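Local coordinates for sugar fermentation stimulation protein homolog (Pyrococcus furiosus, PDB 4DA2) that probably binds DNA, joining an OB-fold domain to a calcium-binding domain of the PD-(D/E)xK nuclease type, at residues 11-15 with 25-29; 31-37 with 62-67; 72-78 with 177-181. The protein carries 1 engineered substitution. One frame throughout, in Å; residues are numbered along the deposited sequence.

Contact 1 (11-15 with 25-29)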
loop_
_atom_site.group_PDB
_atom_site.type_symbol
_atom_site.label_atom_id
_atom_site.label_comp_id
_atom_site.label_asym_id
_atom_site.label_seq_id
_atom_site.Cartn_x
_atom_site.Cartn_y
_atom_site.Cartn_z
ATOM N N PHE A 11 18.895 -3.315 -5.091
ATOM C CA PHE A 11 20.142 -3.084 -4.345
ATOM C C PHE A 11 19.917 -3.072 -2.831
ATOM O O PHE A 11 19.176 -2.227 -2.337
ATOM C CB PHE A 11 20.801 -1.755 -4.776
ATOM C CG PHE A 11 21.147 -1.686 -6.242
ATOM C CD1 PHE A 11 21.935 -2.674 -6.838
ATOM C CD2 PHE A 11 20.707 -0.619 -7.024
ATOM C CE1 PHE A 11 22.264 -2.613 -8.196
ATOM C CE2 PHE A 11 21.031 -0.552 -8.386
ATOM C CZ PHE A 11 21.810 -1.548 -8.969
ATOM N N PRO A 12 20.556 -4.004 -2.087
ATOM C CA PRO A 12 20.532 -3.855 -0.628
ATOM C C PRO A 12 21.264 -2.561 -0.256
ATOM O O PRO A 12 22.187 -2.147 -0.965
ATOM C CB PRO A 12 21.309 -5.084 -0.118
ATOM C CG PRO A 12 22.095 -5.565 -1.286
ATOM C CD PRO A 12 21.345 -5.171 -2.523
ATOM N N CYS A 13 20.824 -1.921 0.819
ATOM C CA CYS A 13 21.419 -0.675 1.276
ATOM C C CYS A 13 21.253 -0.610 2.785
ATOM O O CYS A 13 20.487 -1.401 3.367
ATOM C CB CYS A 13 20.744 0.526 0.585
ATOM S SG CYS A 13 19.012 0.792 1.074
ATOM N N ILE A 14 22.004 0.285 3.426
ATOM C CA ILE A 14 21.828 0.560 4.838
ATOM C C ILE A 14 21.082 1.864 4.986
ATOM O O ILE A 14 21.502 2.897 4.439
ATOM C CB ILE A 14 23.186 0.627 5.615
ATOM C CG1 ILE A 14 23.990 -0.662 5.397
ATOM C CG2 ILE A 14 22.926 0.939 7.116
ATOM C CD1 ILE A 14 25.462 -0.569 5.792
ATOM N N PHE A 15 19.980 1.828 5.727
ATOM C CA PHE A 15 19.251 3.051 6.002
ATOM C C PHE A 15 20.031 3.907 6.986
ATOM O O PHE A 15 20.437 3.428 8.044
ATOM C CB PHE A 15 17.848 2.771 6.535
ATOM C CG PHE A 15 17.033 4.011 6.694
ATOM C CD1 PHE A 15 16.480 4.635 5.589
ATOM C CD2 PHE A 15 16.836 4.581 7.957
ATOM C CE1 PHE A 15 15.740 5.838 5.727
ATOM C CE2 PHE A 15 16.094 5.756 8.096
ATOM C CZ PHE A 15 15.546 6.387 6.986
ATOM N N LEU A 25 18.354 9.196 3.283
ATOM C CA LEU A 25 19.741 8.865 2.919
ATOM C C LEU A 25 20.037 7.415 3.277
ATOM O O LEU A 25 19.696 6.948 4.372
ATOM C CB LEU A 25 20.726 9.797 3.640
ATOM C CG LEU A 25 20.607 11.286 3.335
ATOM C CD1 LEU A 25 21.530 12.116 4.204
ATOM C CD2 LEU A 25 20.878 11.542 1.821
ATOM N N VAL A 26 20.689 6.714 2.347
ATOM C CA VAL A 26 21.069 5.323 2.506
ATOM C C VAL A 26 22.529 5.146 2.074
ATOM O O VAL A 26 23.056 5.944 1.290
ATOM C CB VAL A 26 20.164 4.359 1.657
ATOM C CG1 VAL A 26 18.678 4.566 2.012
ATOM C CG2 VAL A 26 20.392 4.545 0.190
ATOM N N ARG A 27 23.156 4.085 2.558
ATOM C CA ARG A 27 24.472 3.688 2.104
ATOM C C ARG A 27 24.318 2.507 1.157
ATOM O O ARG A 27 23.732 1.498 1.513
ATOM C CB ARG A 27 25.358 3.341 3.302
ATOM C CG ARG A 27 26.462 2.321 3.060
ATOM C CD ARG A 27 27.839 2.950 3.076
ATOM N NE ARG A 27 28.000 3.957 4.124
ATOM C CZ ARG A 27 28.652 5.102 3.940
ATOM N NH1 ARG A 27 29.167 5.372 2.745
ATOM N NH2 ARG A 27 28.744 5.994 4.918
ATOM N N ILE A 28 24.840 2.668 -0.048
ATOM C CA ILE A 28 24.958 1.610 -1.029
ATOM C C ILE A 28 26.440 1.463 -1.361
ATOM O O ILE A 28 27.009 2.311 -2.040
ATOM C CB ILE A 28 24.164 1.906 -2.321
ATOM C CG1 ILE A 28 22.659 2.075 -2.027
ATOM C CG2 ILE A 28 24.415 0.812 -3.328
ATOM C CD1 ILE A 28 21.864 2.759 -3.156
ATOM N N LYS A 29 27.053 0.387 -0.862
ATOM C CA LYS A 29 28.491 0.157 -1.032
ATOM C C LYS A 29 29.286 1.324 -0.429
ATOM O O LYS A 29 29.113 1.669 0.740
ATOM C CB LYS A 29 28.852 -0.052 -2.514
ATOM C CG LYS A 29 28.098 -1.174 -3.225
ATOM C CD LYS A 29 28.743 -2.526 -2.985
ATOM C CE LYS A 29 27.947 -3.653 -3.624
ATOM N NZ LYS A 29 28.014 -3.641 -5.110
#
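C13 and V26 meet on the face that carries F15, with SG of C13 3.8 Å from CB of V26. The thiol gets there because it sits between the backbone N and the carbonyl carbon (chi1 68°), while CB of C13 packs against CG1 of I28 at 3.6 Å. F15 lies beyond, its CD1 4.2 Å from CG1 of V26, the two side chains crossing at about a right angle. Replacing V26 by alanine removes both methyls and would probably open a gap between the C13 thiol and CD1 of F15. L67 touches both C13 and F15, closing the layer from strand 65-72. On the reverse face I14 and R27 run side by side, CD1 of I14 4.1 Å from CG of R27, and the arginine then bends away. Their backbones form a hydrogen-bonded pair: I14 N to R27 O and R27 N to I14 O are each 2.8 Å, at 162° and 163°. CA of V26 adds a CH...O contact to I14 O at 3.1 Å. These reciprocal bonds and the non-hydrogen-bonded pair F15-V26 mark antiparallel pairing, and a short connection makes the two strands a beta hairpin of the curled OB-fold sheet.

Contact 2 (31-37 with 62-67)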
loop_
_atom_site.group_PDB
_atom_site.type_symbol
_atom_site.label_atom_id
_atom_site.label_comp_id
_atom_site.label_asym_id
_atom_site.label_seq_id
_atom_site.Cartn_x
_atom_site.Cartn_y
_atom_site.Cartn_z
ATOM N N ARG A 31 29.038 4.398 -1.173
ATOM C CA ARG A 31 28.347 5.687 -1.387
ATOM C C ARG A 31 27.210 5.983 -0.404
ATOM O O ARG A 31 26.477 5.081 -0.012
ATOM C CB ARG A 31 27.822 5.769 -2.829
ATOM C CG ARG A 31 28.931 5.798 -3.860
ATOM C CD ARG A 31 28.407 5.850 -5.290
ATOM N NE ARG A 31 28.061 4.550 -5.838
ATOM C CZ ARG A 31 27.835 4.316 -7.128
ATOM N NH1 ARG A 31 27.933 5.291 -8.025
ATOM N NH2 ARG A 31 27.513 3.098 -7.526
ATOM N N ILE A 32 27.095 7.248 0.012
ATOM C CA ILE A 32 25.865 7.753 0.617
ATOM C C ILE A 32 24.970 8.328 -0.481
ATOM O O ILE A 32 25.388 9.221 -1.226
ATOM C CB ILE A 32 26.118 8.781 1.746
ATOM C CG1 ILE A 32 26.958 8.155 2.863
ATOM C CG2 ILE A 32 24.777 9.290 2.308
ATOM C CD1 ILE A 32 27.341 9.124 3.988
ATOM N N GLU A 33 23.739 7.813 -0.597
ATOM C CA GLU A 33 22.881 8.205 -1.704
ATOM C C GLU A 33 21.526 8.713 -1.234
ATOM O O GLU A 33 20.970 8.206 -0.277
ATOM C CB GLU A 33 22.621 7.006 -2.621
ATOM C CG GLU A 33 23.844 6.507 -3.369
ATOM C CD GLU A 33 24.213 7.400 -4.527
ATOM O OE1 GLU A 33 23.483 8.388 -4.799
ATOM O OE2 GLU A 33 25.240 7.129 -5.165
ATOM N N ARG A 34 21.010 9.708 -1.941
ATOM C CA ARG A 34 19.635 10.185 -1.748
ATOM C C ARG A 34 18.640 9.190 -2.363
ATOM O O ARG A 34 18.787 8.804 -3.519
ATOM C CB ARG A 34 19.483 11.576 -2.367
ATOM C CG ARG A 34 18.396 12.432 -1.757
ATOM C CD ARG A 34 18.397 13.824 -2.374
ATOM N NE ARG A 34 17.297 14.650 -1.926
ATOM C CZ ARG A 34 16.723 15.578 -2.676
ATOM N NH1 ARG A 34 17.122 15.759 -3.926
ATOM N NH2 ARG A 34 15.723 16.296 -2.192
ATOM N N ALA A 35 17.641 8.757 -1.581
ATOM C CA ALA A 35 16.671 7.772 -2.033
ATOM C C ALA A 35 15.264 8.300 -1.804
ATOM O O ALA A 35 14.949 8.806 -0.730
ATOM C CB ALA A 35 16.875 6.432 -1.274
ATOM N N LEU A 36 14.426 8.204 -2.828
ATOM C CA LEU A 36 13.051 8.641 -2.738
ATOM C C LEU A 36 12.247 7.734 -1.808
ATOM O O LEU A 36 12.397 6.527 -1.829
ATOM C CB LEU A 36 12.417 8.586 -4.129
ATOM C CG LEU A 36 11.264 9.545 -4.369
ATOM C CD1 LEU A 36 11.778 10.982 -4.398
ATOM C CD2 LEU A 36 10.542 9.206 -5.679
ATOM N N ILE A 37 11.388 8.341 -1.000
ATOM C CA ILE A 37 10.456 7.601 -0.163
ATOM C C ILE A 37 9.042 7.998 -0.628
ATOM O O ILE A 37 8.673 9.183 -0.624
ATOM C CB ILE A 37 10.655 7.944 1.350
ATOM C CG1 ILE A 37 11.997 7.419 1.873
ATOM C CG2 ILE A 37 9.455 7.414 2.192
ATOM C CD1 ILE A 37 12.446 8.070 3.198
ATOM N N LYS A 62 14.853 14.035 -10.309
ATOM C CA LYS A 62 15.470 14.647 -9.127
ATOM C C LYS A 62 16.327 13.681 -8.305
ATOM O O LYS A 62 17.417 14.043 -7.854
ATOM C CB LYS A 62 14.425 15.347 -8.240
ATOM C CG LYS A 62 15.049 16.276 -7.204
ATOM C CD LYS A 62 14.015 17.106 -6.453
ATOM C CE LYS A 62 14.580 17.649 -5.137
ATOM N NZ LYS A 62 15.822 18.465 -5.298
ATOM N N THR A 63 15.835 12.461 -8.121
ATOM C CA THR A 63 16.561 11.454 -7.338
ATOM C C THR A 63 16.774 10.199 -8.198
ATOM O O THR A 63 15.916 9.876 -9.017
ATOM C CB THR A 63 15.824 11.145 -6.015
ATOM O OG1 THR A 63 14.556 10.542 -6.297
ATOM C CG2 THR A 63 15.589 12.440 -5.231
ATOM N N ARG A 64 17.921 9.542 -8.024
ATOM C CA ARG A 64 18.321 8.399 -8.844
ATOM C C ARG A 64 17.978 7.045 -8.234
ATOM O O ARG A 64 18.182 6.016 -8.877
ATOM C CB ARG A 64 19.829 8.419 -9.132
ATOM C CG ARG A 64 20.392 9.751 -9.620
ATOM C CD ARG A 64 21.572 9.601 -10.605
ATOM N NE ARG A 64 22.425 8.413 -10.438
ATOM C CZ ARG A 64 23.193 8.144 -9.379
ATOM N NH1 ARG A 64 23.209 8.946 -8.327
ATOM N NH2 ARG A 64 23.934 7.041 -9.359
ATOM N N TYR A 65 17.492 7.044 -6.990
ATOM C CA TYR A 65 17.107 5.785 -6.342
ATOM C C TYR A 65 15.768 5.895 -5.661
ATOM O O TYR A 65 15.403 6.956 -5.182
ATOM C CB TYR A 65 18.149 5.384 -5.302
ATOM C CG TYR A 65 19.482 5.047 -5.900
ATOM C CD1 TYR A 65 19.784 3.735 -6.274
ATOM C CD2 TYR A 65 20.440 6.039 -6.106
ATOM C CE1 TYR A 65 21.023 3.424 -6.832
ATOM C CE2 TYR A 65 21.675 5.732 -6.661
ATOM C CZ TYR A 65 21.957 4.426 -7.018
ATOM O OH TYR A 65 23.181 4.127 -7.567
ATOM N N ILE A 66 15.037 4.781 -5.636
ATOM C CA ILE A 66 13.809 4.678 -4.852
ATOM C C ILE A 66 14.046 3.651 -3.743
ATOM O O ILE A 66 14.527 2.533 -4.006
ATOM C CB ILE A 66 12.627 4.236 -5.736
ATOM C CG1 ILE A 66 12.473 5.170 -6.935
ATOM C CG2 ILE A 66 11.320 4.222 -4.944
ATOM C CD1 ILE A 66 11.672 4.560 -8.027
ATOM N N LEU A 67 13.753 4.041 -2.498
ATOM C CA LEU A 67 13.789 3.080 -1.391
ATOM C C LEU A 67 12.463 2.300 -1.389
ATOM O O LEU A 67 11.416 2.843 -0.999
ATOM C CB LEU A 67 13.991 3.818 -0.064
ATOM C CG LEU A 67 13.971 3.043 1.259
ATOM C CD1 LEU A 67 15.035 1.934 1.246
ATOM C CD2 LEU A 67 14.197 4.034 2.395
#
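L36 reaches T63 and the backbone of Y65 from strand 31-36. Its CB lies 3.6 Å from both Y65 O and T63 OG1; CG, swung opposite the backbone N (chi1 -153°), continues past the threonine, and CD1 ends 3.4 Å from OG1, the two side chains crossing at about a right angle. That hydroxyl is buried here, and no hydrogen-bond partner is found for it in the model. The backbone of the same leucine grips the other strand twice: L36 N donates to Y65 O at 2.8 Å, almost straight at 174° although tilted from the carbonyl plane, and L36 O accepts from L67 N at 2.9 Å. On the face carrying A35, CB of the alanine rests on CB of L67. Farther back along the strand, the E33 carboxylate lies obliquely by the Y65 ring, its CD 3.7 Å from CE2, and OE1 makes a salt bridge to NH1 of R64 (3.6 Å), carboxylate and guanidinium planes 63° apart. A long, charge-only pairing with R31 extends this network. On the exposed side, R34 NH1 and K62 NZ, both donors, come within 3.3 Å, a close approach of like charges that is probably unfavourable. The two bonds from L36 to the residues flanking I66 are the signature of a parallel bridge, the parallel strand pairing that helps close an OB-fold barrel.

Contact 3 (72-78 with 177-181)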
loop_
_atom_site.group_PDB
_atom_site.type_symbol
_atom_site.label_atom_id
_atom_site.label_comp_id
_atom_site.label_asym_id
_atom_site.label_seq_id
_atom_site.Cartn_x
_atom_site.Cartn_y
_atom_site.Cartn_z
ATOM N N ASP A 72 12.665 -7.794 6.327
ATOM C CA ASP A 72 11.659 -8.101 7.332
ATOM C C ASP A 72 11.517 -9.605 7.320
ATOM O O ASP A 72 11.075 -10.187 6.322
ATOM C CB ASP A 72 10.321 -7.406 7.009
ATOM C CG ASP A 72 9.310 -7.508 8.129
ATOM O OD1 ASP A 72 9.714 -7.755 9.279
ATOM O OD2 ASP A 72 8.103 -7.299 7.876
ATOM N N HIS A 73 11.970 -10.225 8.412
ATOM C CA HIS A 73 11.877 -11.668 8.586
ATOM C C HIS A 73 12.406 -12.473 7.388
ATOM O O HIS A 73 11.850 -13.507 7.012
ATOM C CB HIS A 73 10.445 -12.051 8.998
ATOM C CG HIS A 73 10.013 -11.395 10.274
ATOM N ND1 HIS A 73 10.800 -11.391 11.410
ATOM C CD2 HIS A 73 8.900 -10.692 10.586
ATOM C CE1 HIS A 73 10.182 -10.726 12.370
ATOM N NE2 HIS A 73 9.025 -10.295 11.897
ATOM N N GLY A 74 13.512 -12.006 6.814
ATOM C CA GLY A 74 14.159 -12.718 5.740
ATOM C C GLY A 74 13.614 -12.402 4.359
ATOM O O GLY A 74 14.162 -12.838 3.343
ATOM N N LYS A 75 12.532 -11.640 4.319
ATOM C CA LYS A 75 11.918 -11.241 3.057
ATOM C C LYS A 75 12.025 -9.715 3.024
ATOM O O LYS A 75 12.829 -9.113 3.784
ATOM C CB LYS A 75 10.430 -11.696 2.998
ATOM C CG LYS A 75 10.134 -13.193 3.268
ATOM C CD LYS A 75 10.489 -14.085 2.082
ATOM C CE LYS A 75 9.868 -15.513 2.139
ATOM N NZ LYS A 75 10.355 -16.344 3.295
ATOM N N ILE A 76 11.197 -9.075 2.198
ATOM C CA ILE A 76 11.182 -7.613 2.117
ATOM C C ILE A 76 9.761 -7.060 2.296
ATOM O O ILE A 76 8.859 -7.470 1.557
ATOM C CB ILE A 76 11.749 -7.131 0.780
ATOM C CG1 ILE A 76 13.227 -7.567 0.655
ATOM C CG2 ILE A 76 11.633 -5.594 0.689
ATOM C CD1 ILE A 76 13.795 -7.516 -0.786
ATOM N N ALA A 77 9.577 -6.142 3.256
ATOM C CA ALA A 77 8.310 -5.399 3.403
ATOM C C ALA A 77 8.339 -4.271 2.362
ATOM O O ALA A 77 9.326 -3.549 2.263
ATOM C CB ALA A 77 8.212 -4.813 4.780
ATOM N N ILE A 78 7.260 -4.108 1.600
ATOM C CA ILE A 78 7.247 -3.087 0.555
ATOM C C ILE A 78 6.597 -1.842 1.146
ATOM O O ILE A 78 5.372 -1.816 1.400
ATOM C CB ILE A 78 6.488 -3.552 -0.714
ATOM C CG1 ILE A 78 7.151 -4.810 -1.315
ATOM C CG2 ILE A 78 6.434 -2.380 -1.715
ATOM C CD1 ILE A 78 6.348 -5.516 -2.446
ATOM N N ALA A 177 1.562 -5.338 2.691
ATOM C CA ALA A 177 2.820 -5.687 2.036
ATOM C C ALA A 177 3.950 -6.033 3.013
ATOM O O ALA A 177 5.102 -5.576 2.840
ATOM C CB ALA A 177 3.272 -4.559 1.084
ATOM N N LEU A 178 3.610 -6.831 4.034
ATOM C CA LEU A 178 4.562 -7.361 5.016
ATOM C C LEU A 178 4.547 -8.867 4.880
ATOM O O LEU A 178 3.480 -9.439 4.701
ATOM C CB LEU A 178 4.044 -7.089 6.447
ATOM C CG LEU A 178 3.970 -5.682 7.025
ATOM C CD1 LEU A 178 3.349 -5.743 8.382
ATOM C CD2 LEU A 178 5.331 -5.018 7.101
ATOM N N PRO A 179 5.710 -9.521 5.022
ATOM C CA PRO A 179 5.682 -10.980 5.137
ATOM C C PRO A 179 5.084 -11.368 6.497
ATOM O O PRO A 179 5.021 -10.540 7.428
ATOM C CB PRO A 179 7.175 -11.368 5.083
ATOM C CG PRO A 179 7.882 -10.148 5.669
ATOM C CD PRO A 179 7.078 -8.971 5.169
ATOM N N ASN A 180 4.626 -12.611 6.588
ATOM C CA ASN A 180 4.123 -13.221 7.836
ATOM C C ASN A 180 3.040 -12.426 8.567
ATOM O O ASN A 180 3.123 -12.180 9.764
ATOM C CB ASN A 180 5.278 -13.579 8.791
ATOM C CG ASN A 180 6.338 -14.414 8.112
ATOM O OD1 ASN A 180 7.216 -13.875 7.437
ATOM N ND2 ASN A 180 6.233 -15.737 8.233
ATOM N N VAL A 181 2.029 -12.012 7.827
ATOM C CA VAL A 181 0.821 -11.507 8.436
ATOM C C VAL A 181 -0.309 -12.266 7.773
ATOM O O VAL A 181 -0.182 -12.676 6.615
ATOM C CB VAL A 181 0.627 -9.953 8.240
ATOM C CG1 VAL A 181 1.564 -9.146 9.145
ATOM C CG2 VAL A 181 0.750 -9.553 6.762
#
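D72 lays its side chain across the ring of P179: OD2 is 3.3 Å from CD, and the backbone O of D72 is equally near CG. A chi1 of -171° turns the D72 carboxylate away from its own N, onto the proline and CD2 of L178, while OD2 also forms a salt bridge with R138. H73 and G74 make the corner of a type I' turn, closed by mutual backbone bonds between D72 and K75; H73 adds a loose approach of CB to OD1 of N180. K75 slides past P179 in the opposite direction, its CB 3.9 Å from the proline CB, before its chain bends off. A77 sets CB against CD2 of L178 at 3.7 Å, and its CA makes a CH...O contact with A177 O. That same oxygen accepts the sole hydrogen bond between the segments, from I78 N at 2.9 Å and 154°, beside an I78 CB to A177 CB contact of 3.8 Å. R138 of strand 127-139 also binds the carbonyl oxygens of P179 and N180, tying the loop to that strand. Strand 75-78 lies with I76 and I78 against M215 of strand 207-215, and with I78 touching L83 of helix 81-93.

From the N terminus, contact 1 closes first, pairing strand 11-18 with strand 23-28 across a short connection. Strand 31-36 follows and is joined to that hairpin by a probable hydrogen bond from E33 N to V26 O; contact 2 then closes a longer loop containing strand 52-57. I28 packs on Y65, so these two contacts touch directly within one curled sheet. Strand 65-72 runs on from contact 2 and turns into strand 75-78, where contact 3 begins and spans about a hundred residues. The three contacts lie in series, none nested or crossing. Contacts 1 and 2 join strands within the OB-fold sheet, and contact 3 fastens that domain to the PD-(D/E)xK domain.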